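Local coordinates for protein Pbp related beta-lactamase (Pyrococcus abyssi, PDB 2QMI) that is probably a serine peptidase of the penicillin-binding protein and beta-lactamase family, assembled into a self-compartmentalizing octamer, at residues Y399-F404 with L437-Y442; F404-E409 with K414-S419; T65-M70 with A245-M250; L189-M194 with E256-K261. All blocks are in the same frame, centred on the assembly; numbering follows the deposited sequence.

Interaction 1 (Y399-F404 with L437-Y442); sequences YTIPLF and LIFERY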
loop_
_atom_site.group_PDB
_atom_site.type_symbol
_atom_site.label_atom_id
_atom_site.label_comp_id
_atom_site.label_asym_id
_atom_site.label_seq_id
_atom_site.Cartn_x
_atom_site.Cartn_y
_atom_site.Cartn_z
ATOM N N TYR A 399 -14.591 7.249 17.854
ATOM C CA TYR A 399 -16.011 7.197 17.479
ATOM C C TYR A 399 -16.552 8.596 17.134
ATOM O O TYR A 399 -15.957 9.604 17.531
ATOM C CB TYR A 399 -16.842 6.547 18.599
ATOM C CG TYR A 399 -17.011 7.387 19.845
ATOM C CD1 TYR A 399 -15.903 7.880 20.539
ATOM C CD2 TYR A 399 -18.289 7.683 20.342
ATOM C CE1 TYR A 399 -16.060 8.652 21.702
ATOM C CE2 TYR A 399 -18.455 8.454 21.502
ATOM C CZ TYR A 399 -17.339 8.935 22.176
ATOM O OH TYR A 399 -17.494 9.703 23.319
ATOM N N THR A 400 -17.672 8.651 16.403
ATOM C CA THR A 400 -18.269 9.925 15.968
ATOM C C THR A 400 -19.736 10.179 16.341
ATOM O O THR A 400 -20.563 9.259 16.330
ATOM C CB THR A 400 -18.146 10.081 14.440
ATOM O OG1 THR A 400 -16.767 10.247 14.090
ATOM C CG2 THR A 400 -18.939 11.293 13.942
ATOM N N ILE A 401 -20.041 11.446 16.644
ATOM C CA ILE A 401 -21.384 11.883 17.025
ATOM C C ILE A 401 -21.889 13.028 16.139
ATOM O O ILE A 401 -21.139 13.967 15.836
ATOM C CB ILE A 401 -21.407 12.407 18.480
ATOM C CG1 ILE A 401 -21.060 11.284 19.452
ATOM C CG2 ILE A 401 -22.770 13.003 18.808
ATOM C CD1 ILE A 401 -21.029 11.732 20.902
ATOM N N PRO A 402 -23.166 12.962 15.709
ATOM C CA PRO A 402 -23.772 14.000 14.868
ATOM C C PRO A 402 -24.496 15.018 15.745
ATOM O O PRO A 402 -25.366 14.645 16.530
ATOM C CB PRO A 402 -24.741 13.211 13.996
ATOM C CG PRO A 402 -25.253 12.183 14.964
ATOM C CD PRO A 402 -23.985 11.730 15.685
ATOM N N LEU A 403 -24.136 16.293 15.620
ATOM C CA LEU A 403 -24.769 17.347 16.417
ATOM C C LEU A 403 -25.577 18.345 15.582
ATOM O O LEU A 403 -25.090 18.884 14.581
ATOM C CB LEU A 403 -23.713 18.112 17.218
ATOM C CG LEU A 403 -22.863 17.341 18.232
ATOM C CD1 LEU A 403 -21.907 18.316 18.901
ATOM C CD2 LEU A 403 -23.746 16.667 19.274
ATOM N N PHE A 404 -26.809 18.596 16.008
ATOM C CA PHE A 404 -27.697 19.521 15.314
ATOM C C PHE A 404 -27.830 20.833 16.073
ATOM O O PHE A 404 -28.320 20.852 17.200
ATOM C CB PHE A 404 -29.089 18.899 15.166
ATOM C CG PHE A 404 -29.178 17.825 14.116
ATOM C CD1 PHE A 404 -28.056 17.093 13.742
ATOM C CD2 PHE A 404 -30.402 17.524 13.530
ATOM C CE1 PHE A 404 -28.152 16.072 12.799
ATOM C CE2 PHE A 404 -30.512 16.507 12.588
ATOM C CZ PHE A 404 -29.385 15.778 12.221
ATOM N N LEU A 437 -16.208 23.426 25.331
ATOM C CA LEU A 437 -17.261 22.504 24.923
ATOM C C LEU A 437 -17.735 21.711 26.141
ATOM O O LEU A 437 -16.942 21.081 26.831
ATOM C CB LEU A 437 -16.750 21.542 23.839
ATOM C CG LEU A 437 -17.669 20.361 23.496
ATOM C CD1 LEU A 437 -19.053 20.856 23.124
ATOM C CD2 LEU A 437 -17.074 19.567 22.364
ATOM N N ILE A 438 -19.030 21.771 26.413
ATOM C CA ILE A 438 -19.606 21.039 27.534
ATOM C C ILE A 438 -20.534 20.006 26.916
ATOM O O ILE A 438 -21.579 20.359 26.373
ATOM C CB ILE A 438 -20.459 21.939 28.456
ATOM C CG1 ILE A 438 -19.646 23.141 28.950
ATOM C CG2 ILE A 438 -20.996 21.109 29.618
ATOM C CD1 ILE A 438 -18.433 22.791 29.790
ATOM N N PHE A 439 -20.155 18.735 26.992
ATOM C CA PHE A 439 -20.974 17.676 26.419
ATOM C C PHE A 439 -21.220 16.553 27.431
ATOM O O PHE A 439 -20.317 15.791 27.779
ATOM C CB PHE A 439 -20.303 17.132 25.155
ATOM C CG PHE A 439 -21.095 16.070 24.462
ATOM C CD1 PHE A 439 -22.419 16.298 24.101
ATOM C CD2 PHE A 439 -20.519 14.836 24.173
ATOM C CE1 PHE A 439 -23.163 15.311 23.461
ATOM C CE2 PHE A 439 -21.254 13.838 23.534
ATOM C CZ PHE A 439 -22.579 14.077 23.178
ATOM N N GLU A 440 -22.467 16.461 27.881
ATOM C CA GLU A 440 -22.882 15.488 28.882
ATOM C C GLU A 440 -22.008 15.624 30.130
ATOM O O GLU A 440 -22.089 16.633 30.833
ATOM C CB GLU A 440 -22.820 14.054 28.341
ATOM C CG GLU A 440 -23.422 13.040 29.324
ATOM C CD GLU A 440 -22.523 11.834 29.565
ATOM O OE1 GLU A 440 -21.282 12.000 29.550
ATOM O OE2 GLU A 440 -23.059 10.724 29.781
ATOM N N ARG A 441 -21.159 14.635 30.396
ATOM C CA ARG A 441 -20.304 14.674 31.583
ATOM C C ARG A 441 -18.987 15.424 31.420
ATOM O O ARG A 441 -18.410 15.876 32.399
ATOM C CB ARG A 441 -19.968 13.251 32.046
ATOM C CG ARG A 441 -18.829 12.596 31.250
ATOM C CD ARG A 441 -18.729 11.096 31.526
ATOM N NE ARG A 441 -20.005 10.435 31.276
ATOM C CZ ARG A 441 -20.293 9.183 31.616
ATOM N NH1 ARG A 441 -19.387 8.425 32.224
ATOM N NH2 ARG A 441 -21.508 8.702 31.371
ATOM N N TYR A 442 -18.511 15.564 30.192
ATOM C CA TYR A 442 -17.214 16.192 29.963
ATOM C C TYR A 442 -17.148 17.697 29.718
ATOM O O TYR A 442 -18.142 18.353 29.418
ATOM C CB TYR A 442 -16.531 15.506 28.779
ATOM C CG TYR A 442 -16.519 13.990 28.824
ATOM C CD1 TYR A 442 -15.600 13.301 29.610
ATOM C CD2 TYR A 442 -17.403 13.246 28.038
ATOM C CE1 TYR A 442 -15.549 11.913 29.609
ATOM C CE2 TYR A 442 -17.362 11.845 28.031
ATOM C CZ TYR A 442 -16.430 11.191 28.818
ATOM O OH TYR A 442 -16.369 9.818 28.804
#

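Interaction 2 (F404-E409 with K414-S419); sequences FPEVLE and KCYTLS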
loop_
_atom_site.group_PDB
_atom_site.type_symbol
_atom_site.label_atom_id
_atom_site.label_comp_id
_atom_site.label_asym_id
_atom_site.label_seq_id
_atom_site.Cartn_x
_atom_site.Cartn_y
_atom_site.Cartn_z
ATOM N N PHE A 404 -26.809 18.596 16.008
ATOM C CA PHE A 404 -27.697 19.521 15.314
ATOM C C PHE A 404 -27.830 20.833 16.073
ATOM O O PHE A 404 -28.320 20.852 17.200
ATOM C CB PHE A 404 -29.089 18.899 15.166
ATOM C CG PHE A 404 -29.178 17.825 14.116
ATOM C CD1 PHE A 404 -28.056 17.093 13.742
ATOM C CD2 PHE A 404 -30.402 17.524 13.530
ATOM C CE1 PHE A 404 -28.152 16.072 12.799
ATOM C CE2 PHE A 404 -30.512 16.507 12.588
ATOM C CZ PHE A 404 -29.385 15.778 12.221
ATOM N N PRO A 405 -27.399 21.952 15.468
ATOM C CA PRO A 405 -27.511 23.242 16.152
ATOM C C PRO A 405 -28.970 23.610 16.377
ATOM O O PRO A 405 -29.760 23.624 15.436
ATOM C CB PRO A 405 -26.812 24.200 15.190
ATOM C CG PRO A 405 -25.782 23.338 14.552
ATOM C CD PRO A 405 -26.570 22.083 14.258
ATOM N N GLU A 406 -29.323 23.898 17.628
ATOM C CA GLU A 406 -30.687 24.265 17.990
ATOM C C GLU A 406 -30.687 25.724 18.396
ATOM O O GLU A 406 -31.740 26.355 18.461
ATOM C CB GLU A 406 -31.178 23.416 19.166
ATOM C CG GLU A 406 -32.564 23.784 19.696
ATOM C CD GLU A 406 -32.828 23.212 21.093
ATOM O OE1 GLU A 406 -32.935 21.969 21.230
ATOM O OE2 GLU A 406 -32.920 24.005 22.064
ATOM N N VAL A 407 -29.500 26.255 18.679
ATOM C CA VAL A 407 -29.367 27.652 19.081
ATOM C C VAL A 407 -28.012 28.224 18.660
ATOM O O VAL A 407 -26.959 27.739 19.095
ATOM C CB VAL A 407 -29.526 27.813 20.620
ATOM C CG1 VAL A 407 -29.406 29.290 21.010
ATOM C CG2 VAL A 407 -30.880 27.271 21.072
ATOM N N LEU A 408 -28.040 29.248 17.806
ATOM C CA LEU A 408 -26.806 29.886 17.349
ATOM C C LEU A 408 -26.728 31.364 17.681
ATOM O O LEU A 408 -27.643 32.132 17.397
ATOM C CB LEU A 408 -26.625 29.739 15.842
ATOM C CG LEU A 408 -26.139 28.398 15.312
ATOM C CD1 LEU A 408 -27.259 27.381 15.416
ATOM C CD2 LEU A 408 -25.705 28.562 13.869
ATOM N N GLU A 409 -25.611 31.751 18.273
ATOM C CA GLU A 409 -25.358 33.130 18.641
ATOM C C GLU A 409 -23.862 33.301 18.446
ATOM O O GLU A 409 -23.143 32.313 18.295
ATOM C CB GLU A 409 -25.773 33.378 20.100
ATOM C CG GLU A 409 -27.276 33.144 20.330
ATOM C CD GLU A 409 -27.720 33.344 21.775
ATOM O OE1 GLU A 409 -27.120 32.727 22.681
ATOM O OE2 GLU A 409 -28.689 34.112 22.005
ATOM N N LYS A 414 -25.689 25.997 20.876
ATOM C CA LYS A 414 -26.228 24.854 21.601
ATOM C C LYS A 414 -26.653 23.809 20.574
ATOM O O LYS A 414 -27.422 24.108 19.663
ATOM C CB LYS A 414 -27.426 25.279 22.453
ATOM C CG LYS A 414 -28.008 24.163 23.298
ATOM C CD LYS A 414 -29.038 24.685 24.294
ATOM C CE LYS A 414 -29.496 23.587 25.243
ATOM N NZ LYS A 414 -30.461 24.084 26.268
ATOM N N CYS A 415 -26.131 22.595 20.706
ATOM C CA CYS A 415 -26.461 21.519 19.780
ATOM C C CYS A 415 -27.049 20.351 20.541
ATOM O O CYS A 415 -27.029 20.327 21.774
ATOM C CB CYS A 415 -25.215 21.025 19.043
ATOM S SG CYS A 415 -24.311 22.291 18.179
ATOM N N TYR A 416 -27.563 19.378 19.801
ATOM C CA TYR A 416 -28.142 18.192 20.412
ATOM C C TYR A 416 -27.974 17.035 19.458
ATOM O O TYR A 416 -27.878 17.223 18.242
ATOM C CB TYR A 416 -29.630 18.406 20.705
ATOM C CG TYR A 416 -30.510 18.451 19.476
ATOM C CD1 TYR A 416 -30.980 17.275 18.886
ATOM C CD2 TYR A 416 -30.873 19.669 18.898
ATOM C CE1 TYR A 416 -31.793 17.307 17.755
ATOM C CE2 TYR A 416 -31.691 19.714 17.757
ATOM C CZ TYR A 416 -32.145 18.525 17.196
ATOM O OH TYR A 416 -32.955 18.553 16.077
ATOM N N THR A 417 -27.927 15.834 20.017
ATOM C CA THR A 417 -27.790 14.635 19.218
ATOM C C THR A 417 -28.834 13.655 19.717
ATOM O O THR A 417 -29.749 14.045 20.445
ATOM C CB THR A 417 -26.409 14.022 19.371
ATOM O OG1 THR A 417 -26.284 12.917 18.465
ATOM C CG2 THR A 417 -26.195 13.549 20.807
ATOM N N LEU A 418 -28.699 12.387 19.339
ATOM C CA LEU A 418 -29.664 11.379 19.761
ATOM C C LEU A 418 -29.114 10.482 20.863
ATOM O O LEU A 418 -28.005 9.950 20.756
ATOM C CB LEU A 418 -30.098 10.533 18.564
ATOM C CG LEU A 418 -31.601 10.225 18.526
ATOM C CD1 LEU A 418 -31.978 9.373 19.737
ATOM C CD2 LEU A 418 -32.411 11.530 18.503
ATOM N N SER A 419 -29.910 10.325 21.923
ATOM C CA SER A 419 -29.544 9.512 23.085
ATOM C C SER A 419 -30.703 8.594 23.441
ATOM O O SER A 419 -31.740 9.062 23.918
ATOM C CB SER A 419 -29.282 10.401 24.296
ATOM O OG SER A 419 -30.517 10.894 24.819
#

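Interaction 3 (T65-M70 with A245-M250); sequences TALAIM and AKYLKM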
loop_
_atom_site.group_PDB
_atom_site.type_symbol
_atom_site.label_atom_id
_atom_site.label_comp_id
_atom_site.label_asym_id
_atom_site.label_seq_id
_atom_site.Cartn_x
_atom_site.Cartn_y
_atom_site.Cartn_z
ATOM N N THR A 65 -39.096 27.861 -20.352
ATOM C CA THR A 65 -40.061 26.863 -20.769
ATOM C C THR A 65 -41.462 27.263 -20.307
ATOM O O THR A 65 -42.435 27.109 -21.051
ATOM C CB THR A 65 -39.721 25.480 -20.179
ATOM O OG1 THR A 65 -38.486 25.012 -20.734
ATOM C CG2 THR A 65 -40.829 24.475 -20.485
ATOM N N ALA A 66 -41.565 27.766 -19.078
ATOM C CA ALA A 66 -42.856 28.172 -18.531
ATOM C C ALA A 66 -43.420 29.375 -19.284
ATOM O O ALA A 66 -44.634 29.485 -19.468
ATOM C CB ALA A 66 -42.720 28.499 -17.052
ATOM N N LEU A 67 -42.537 30.267 -19.723
ATOM C CA LEU A 67 -42.958 31.451 -20.455
ATOM C C LEU A 67 -43.539 31.035 -21.804
ATOM O O LEU A 67 -44.601 31.520 -22.208
ATOM C CB LEU A 67 -41.770 32.401 -20.654
ATOM C CG LEU A 67 -42.055 33.774 -21.282
ATOM C CD1 LEU A 67 -43.068 34.546 -20.438
ATOM C CD2 LEU A 67 -40.759 34.557 -21.381
ATOM N N ALA A 68 -42.845 30.138 -22.498
ATOM C CA ALA A 68 -43.310 29.650 -23.793
ATOM C C ALA A 68 -44.724 29.102 -23.635
ATOM O O ALA A 68 -45.598 29.349 -24.476
ATOM C CB ALA A 68 -42.387 28.559 -24.307
ATOM N N ILE A 69 -44.938 28.364 -22.549
ATOM C CA ILE A 69 -46.237 27.776 -22.254
ATOM C C ILE A 69 -47.290 28.863 -22.055
ATOM O O ILE A 69 -48.420 28.715 -22.510
ATOM C CB ILE A 69 -46.186 26.897 -20.979
ATOM C CG1 ILE A 69 -45.363 25.630 -21.243
ATOM C CG2 ILE A 69 -47.599 26.546 -20.526
ATOM C CD1 ILE A 69 -45.982 24.644 -22.240
ATOM N N MET A 70 -46.922 29.945 -21.367
ATOM C CA MET A 70 -47.857 31.045 -21.131
ATOM C C MET A 70 -48.269 31.671 -22.453
ATOM O O MET A 70 -49.432 32.008 -22.657
ATOM C CB MET A 70 -47.221 32.129 -20.247
ATOM C CG MET A 70 -46.932 31.720 -18.804
ATOM S SD MET A 70 -48.406 31.374 -17.801
ATOM C CE MET A 70 -48.504 29.600 -17.969
ATOM N N ALA A 245 -29.852 39.700 -17.712
ATOM C CA ALA A 245 -30.291 40.991 -17.165
ATOM C C ALA A 245 -31.446 41.494 -18.036
ATOM O O ALA A 245 -32.473 41.931 -17.530
ATOM C CB ALA A 245 -29.146 41.995 -17.174
ATOM N N LYS A 246 -31.264 41.416 -19.353
ATOM C CA LYS A 246 -32.294 41.834 -20.296
ATOM C C LYS A 246 -33.533 40.992 -20.031
ATOM O O LYS A 246 -34.658 41.475 -20.113
ATOM C CB LYS A 246 -31.833 41.596 -21.735
ATOM C CG LYS A 246 -30.642 42.429 -22.168
ATOM C CD LYS A 246 -30.168 42.012 -23.546
ATOM C CE LYS A 246 -29.004 42.864 -23.999
ATOM N NZ LYS A 246 -28.453 42.374 -25.287
ATOM N N TYR A 247 -33.298 39.720 -19.719
ATOM C CA TYR A 247 -34.360 38.765 -19.436
ATOM C C TYR A 247 -35.108 39.143 -18.161
ATOM O O TYR A 247 -36.342 39.111 -18.119
ATOM C CB TYR A 247 -33.766 37.359 -19.305
ATOM C CG TYR A 247 -34.780 36.269 -19.053
ATOM C CD1 TYR A 247 -35.814 36.024 -19.958
ATOM C CD2 TYR A 247 -34.698 35.467 -17.912
ATOM C CE1 TYR A 247 -36.740 35.008 -19.734
ATOM C CE2 TYR A 247 -35.618 34.451 -17.679
ATOM C CZ TYR A 247 -36.637 34.228 -18.592
ATOM O OH TYR A 247 -37.550 33.229 -18.358
ATOM N N LEU A 248 -34.358 39.493 -17.120
ATOM C CA LEU A 248 -34.956 39.894 -15.850
ATOM C C LEU A 248 -35.741 41.190 -16.037
ATOM O O LEU A 248 -36.821 41.355 -15.477
ATOM C CB LEU A 248 -33.863 40.081 -14.793
ATOM C CG LEU A 248 -33.380 38.774 -14.147
ATOM C CD1 LEU A 248 -32.061 38.970 -13.411
ATOM C CD2 LEU A 248 -34.460 38.280 -13.205
ATOM N N LYS A 249 -35.192 42.093 -16.847
ATOM C CA LYS A 249 -35.812 43.391 -17.134
ATOM C C LYS A 249 -37.279 43.228 -17.548
ATOM O O LYS A 249 -38.150 43.986 -17.123
ATOM C CB LYS A 249 -35.014 44.096 -18.243
ATOM C CG LYS A 249 -35.500 45.483 -18.640
ATOM C CD LYS A 249 -34.558 46.102 -19.695
ATOM C CE LYS A 249 -34.999 47.512 -20.120
ATOM N NZ LYS A 249 -35.126 48.459 -18.952
ATOM N N MET A 250 -37.546 42.218 -18.364
ATOM C CA MET A 250 -38.898 41.958 -18.832
ATOM C C MET A 250 -39.858 41.708 -17.668
ATOM O O MET A 250 -40.928 42.319 -17.596
ATOM C CB MET A 250 -38.915 40.748 -19.770
ATOM C CG MET A 250 -40.253 40.544 -20.445
ATOM S SD MET A 250 -40.595 38.823 -20.821
ATOM C CE MET A 250 -41.068 38.242 -19.191
#

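Interaction 4 (L189-M194 with E256-K261); sequences LEPLGM and ESIVSK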
loop_
_atom_site.group_PDB
_atom_site.type_symbol
_atom_site.label_atom_id
_atom_site.label_comp_id
_atom_site.label_asym_id
_atom_site.label_seq_id
_atom_site.Cartn_x
_atom_site.Cartn_y
_atom_site.Cartn_z
ATOM N N LEU A 189 -35.889 34.723 -27.010
ATOM C CA LEU A 189 -34.536 35.260 -27.061
ATOM C C LEU A 189 -34.321 36.430 -28.027
ATOM O O LEU A 189 -33.762 37.456 -27.641
ATOM C CB LEU A 189 -33.545 34.139 -27.389
ATOM C CG LEU A 189 -33.463 33.019 -26.347
ATOM C CD1 LEU A 189 -32.315 32.061 -26.701
ATOM C CD2 LEU A 189 -33.249 33.635 -24.964
ATOM N N GLU A 190 -34.752 36.283 -29.276
ATOM C CA GLU A 190 -34.558 37.352 -30.256
ATOM C C GLU A 190 -35.385 38.596 -29.924
ATOM O O GLU A 190 -34.861 39.703 -29.924
ATOM C CB GLU A 190 -34.850 36.838 -31.675
ATOM C CG GLU A 190 -33.932 35.680 -32.075
ATOM C CD GLU A 190 -34.056 35.257 -33.536
ATOM O OE1 GLU A 190 -35.195 35.029 -34.007
ATOM O OE2 GLU A 190 -33.001 35.137 -34.212
ATOM N N PRO A 191 -36.683 38.437 -29.633
ATOM C CA PRO A 191 -37.471 39.628 -29.304
ATOM C C PRO A 191 -36.993 40.321 -28.029
ATOM O O PRO A 191 -37.283 41.502 -27.804
ATOM C CB PRO A 191 -38.897 39.082 -29.172
ATOM C CG PRO A 191 -38.692 37.625 -28.850
ATOM C CD PRO A 191 -37.548 37.252 -29.740
ATOM N N LEU A 192 -36.257 39.591 -27.194
ATOM C CA LEU A 192 -35.741 40.149 -25.945
ATOM C C LEU A 192 -34.314 40.677 -26.117
ATOM O O LEU A 192 -33.746 41.261 -25.196
ATOM C CB LEU A 192 -35.780 39.091 -24.838
ATOM C CG LEU A 192 -36.659 39.370 -23.618
ATOM C CD1 LEU A 192 -38.007 39.944 -24.038
ATOM C CD2 LEU A 192 -36.840 38.069 -22.837
ATOM N N GLY A 193 -33.739 40.461 -27.295
ATOM C CA GLY A 193 -32.393 40.941 -27.570
ATOM C C GLY A 193 -31.233 40.098 -27.056
ATOM O O GLY A 193 -30.080 40.545 -27.076
ATOM N N MET A 194 -31.531 38.883 -26.602
ATOM C CA MET A 194 -30.509 37.980 -26.083
ATOM C C MET A 194 -29.836 37.241 -27.230
ATOM O O MET A 194 -30.218 36.117 -27.568
ATOM C CB MET A 194 -31.152 36.993 -25.111
ATOM C CG MET A 194 -31.632 37.671 -23.836
ATOM S SD MET A 194 -33.012 36.866 -23.044
ATOM C CE MET A 194 -32.150 35.490 -22.188
ATOM N N GLU A 256 -44.696 43.649 -21.932
ATOM C CA GLU A 256 -45.533 42.688 -22.645
ATOM C C GLU A 256 -45.124 42.305 -24.069
ATOM O O GLU A 256 -45.979 42.030 -24.912
ATOM C CB GLU A 256 -46.983 43.197 -22.629
ATOM C CG GLU A 256 -47.507 43.423 -21.212
ATOM C CD GLU A 256 -48.883 44.056 -21.165
ATOM O OE1 GLU A 256 -49.033 45.187 -21.687
ATOM O OE2 GLU A 256 -49.813 43.429 -20.598
ATOM N N SER A 257 -43.825 42.274 -24.336
ATOM C CA SER A 257 -43.326 41.906 -25.654
ATOM C C SER A 257 -43.538 40.412 -25.928
ATOM O O SER A 257 -43.594 39.997 -27.089
ATOM C CB SER A 257 -41.822 42.198 -25.771
ATOM O OG SER A 257 -41.522 43.567 -25.559
ATOM N N ILE A 258 -43.644 39.609 -24.866
ATOM C CA ILE A 258 -43.812 38.157 -25.017
ATOM C C ILE A 258 -45.211 37.685 -24.637
ATOM O O ILE A 258 -45.818 36.882 -25.346
ATOM C CB ILE A 258 -42.779 37.378 -24.150
ATOM C CG1 ILE A 258 -41.410 38.063 -24.222
ATOM C CG2 ILE A 258 -42.668 35.922 -24.635
ATOM C CD1 ILE A 258 -40.886 38.240 -25.624
ATOM N N VAL A 259 -45.700 38.169 -23.499
ATOM C CA VAL A 259 -47.031 37.822 -23.005
ATOM C C VAL A 259 -47.590 38.999 -22.217
ATOM O O VAL A 259 -46.843 39.884 -21.802
ATOM C CB VAL A 259 -47.005 36.592 -22.044
ATOM C CG1 VAL A 259 -46.446 35.369 -22.754
ATOM C CG2 VAL A 259 -46.190 36.915 -20.796
ATOM N N SER A 260 -48.907 38.997 -22.014
ATOM C CA SER A 260 -49.570 40.041 -21.239
ATOM C C SER A 260 -49.156 39.913 -19.773
ATOM O O SER A 260 -48.765 38.837 -19.313
ATOM C CB SER A 260 -51.093 39.909 -21.354
ATOM O OG SER A 260 -51.529 40.143 -22.682
ATOM N N LYS A 261 -49.248 41.022 -19.051
ATOM C CA LYS A 261 -48.883 41.087 -17.643
ATOM C C LYS A 261 -49.674 40.117 -16.784
ATOM O O LYS A 261 -49.188 39.649 -15.751
ATOM C CB LYS A 261 -49.082 42.516 -17.129
ATOM C CG LYS A 261 -50.446 43.113 -17.481
ATOM C CD LYS A 261 -50.473 44.614 -17.215
ATOM C CE LYS A 261 -51.649 45.285 -17.926
ATOM N NZ LYS A 261 -52.954 44.737 -17.465
#

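Interaction 1 (Y399-F404 with L437-Y442)
Ile401 and Leu403 of strand 400-408 meet Phe439 near the end of strand 434-439. Ile401 comes first along the segment. Its CG1 lies anti to the carbonyl carbon (chi1 -64°), and the chain runs on extended to CD1. That methyl is the part that touches. Ile401 CD1 lies 3.4 Å from Phe439 CE2 and 3.6 Å from Phe439 CZ, so the outer end of the ring takes the contact. The two side chains point at each other, and the methyl meets the ring obliquely. Pro402 points elsewhere and packs on Tyr389 of the second subunit. Leu403 again turns toward Phe439. Its CD2 lies 4.4 Å from Phe439 CE1, a looser touch, also oblique to the ring. Phe439 reaches both residues because its CG stands anti to the backbone N (chi1 -178°).

Phe439 also opens a type II' turn that ends at Tyr442. Within it Arg441 and Glu440 form a salt bridge. Arg441 NE is 2.7 Å from Glu440 OE1, and Arg441 NH2 is 3.0 Å from Glu440 OE2. Glu440 OE1 also accepts a hydrogen bond from the backbone N-H of Arg441.

The strands are not sheet neighbours; their side chains meet across the inside of the closed antiparallel barrel. The contact is apolar, and Phe439 also packs on Met424 and Ala426. Phe439 thus anchors a turn that docks on the second subunit, where Glu440 packs on Trp276 and Arg441 on Tyr160.

Interaction 2 (F404-E409 with K414-S419)
Phe404 and Tyr416 form a hydrogen-bonded antiparallel pair in the hairpin of strands 400-408 and 412-419. Phe404 N gives a nearly straight bond to Tyr416 O, 2.8 Å long at 174°. Tyr416 N returns a more bent one to Phe404 O at 3.1 Å, from 39° above the carbonyl plane. That same oxygen is approached by Cys415 CA at 3.2 Å, a CA-H...O contact.

Beyond Pro405 the register slips by one residue. Glu406 and Val407 both face Lys414, a classic beta bulge. Lys414 O therefore accepts twice: from Glu406 N at 2.8 Å and from Val407 N at 3.1 Å, the latter in the carbonyl plane, on a lone pair. Lys414 N gives to Val407 O at 2.8 Å.

The tyrosine ring lies back over the partner strand because its CG sits between the backbone N and the carbonyl carbon (chi1 71°). Phe404 CB sits over one face, toward the rim, 3.9 Å from the Tyr416 ring centroid, a CH-pi contact. Glu406 CB lies at the ring edge, in its plane. The Tyr416 hydroxyl is hydrogen-bonded to Tyr416 OH of the second subunit, and Phe404 stacks on its own counterpart there.

The chemistry implies a hairpin whose backbone stays paired through the bulge while its two aromatic residues serve the subunit interface.

Interaction 3 (T65-M70 with A245-M250)
Leu67 of helix 61-74 points at helix 241-252 and meets Tyr247 and Met250 with one methyl. Leu67 CD2 lies 4.4 Å from Tyr247 CE1. It approaches the tyrosine ring at its edge, near the ring plane. The same methyl is 4.3 Å from Met250 CE. Leu67 thus faces the ring rim on one helix turn and the thioether end on the next. Its CG stands anti to the backbone N (chi1 -174°), which extends the branch away from its own helix. Met250 starts out toward Leu67, and its terminal methyl makes the contact.

These are loose apolar touches. The nearest CA atoms, those of Leu67 and Tyr247, are 11.3 Å apart, so the helices meet through long side chains and not by close backbone packing. No hydrogen bond joins the segments. The Tyr247 hydroxyl is bonded to Tyr251 OH and to Ser63 OG, and the ring stacks on Phe64. The hydroxyl bonds hold the polar end of the ring, and Leu67 CD2 meets its edge.

Other elements fill in around the pair. Leu67 also packs on Ile188 of helix 180-189 and on Met267 of helix 261-267. Helix 162-176 covers Thr65, Ala68 and Ile69, and Met250 touches Asp255 in the loop before helix 261-267.

Interaction 4 (L189-M194 with E256-K261)
Ile258 carries its CG1 anti to the carbonyl carbon (chi1 -41°), and a second bend (chi2 -56°) aims CD1 at Pro191 and Leu192. Leu192 has an unusual first torsion (chi1 -118°), far from a staggered value, and it reaches Ile258 with CD1. The two methyls, Leu192 CD1 and Ile258 CD1, are 3.7 Å apart. Leu192 CD1 also lies 3.9 Å from Ile258 CG1, so it lies across the end of the isoleucine chain. Pro191 adds its ring: Pro191 CG is 3.9 Å from Ile258 CD1. Both side chains cross Ile258 at about a right angle. One isoleucine methyl thus meets the proline ring and a leucine branch together.

No hydrogen bond links the segments. The polar bonds hold each loop in its own shape. In 256-261, Glu256 OE2 accepts a hydrogen bond from the backbone N-H of Lys261, using its anti lone pair; the N to OE2 distance is 2.9 Å. This ties Glu256 to the first residue of helix 261-267. Ile258 is backed by Ile188.

In 189-194 the helix 180-189 ends in a Schellman motif. Met194 N bonds to Leu189 O at 2.8 Å, and Gly193 N bonds to Glu190 O at 3.0 Å. Gly193 is the C-prime residue with positive phi. The motif overlaps a type I turn from Glu190 to Gly193. Its two middle residues, Pro191 and Leu192, meet the loop between helices 241-252 and 261-267 in the beta-lactamase-like part.

How the interactions relate
The four contacts fall into two groups at opposite sides of the chain's centre. Interactions 1 and 2 share Phe404 and strand 400-408 in the antiparallel barrel of the octamerisation domain. Their centres are about 10 Å apart. Leu403 CB lies 3.8 Å from Cys415 CB, and both contacts touch the second subunit. Through Arg441 on Tyr160, interaction 1 possibly comes near that subunit's active site. Interactions 3 and 4 join helices and loops of the beta-lactamase-like part, with centres about 7 Å apart. Met250 SD lies 3.6 Å from Ile258 CG1, and Lys246 NZ probably bonds to Gly193 O. Helix 61-74 of interaction 3 begins just after Ser59, probably the catalytic serine of an SxxK motif. The centres of interactions 1 and 3 are about 50 Å apart.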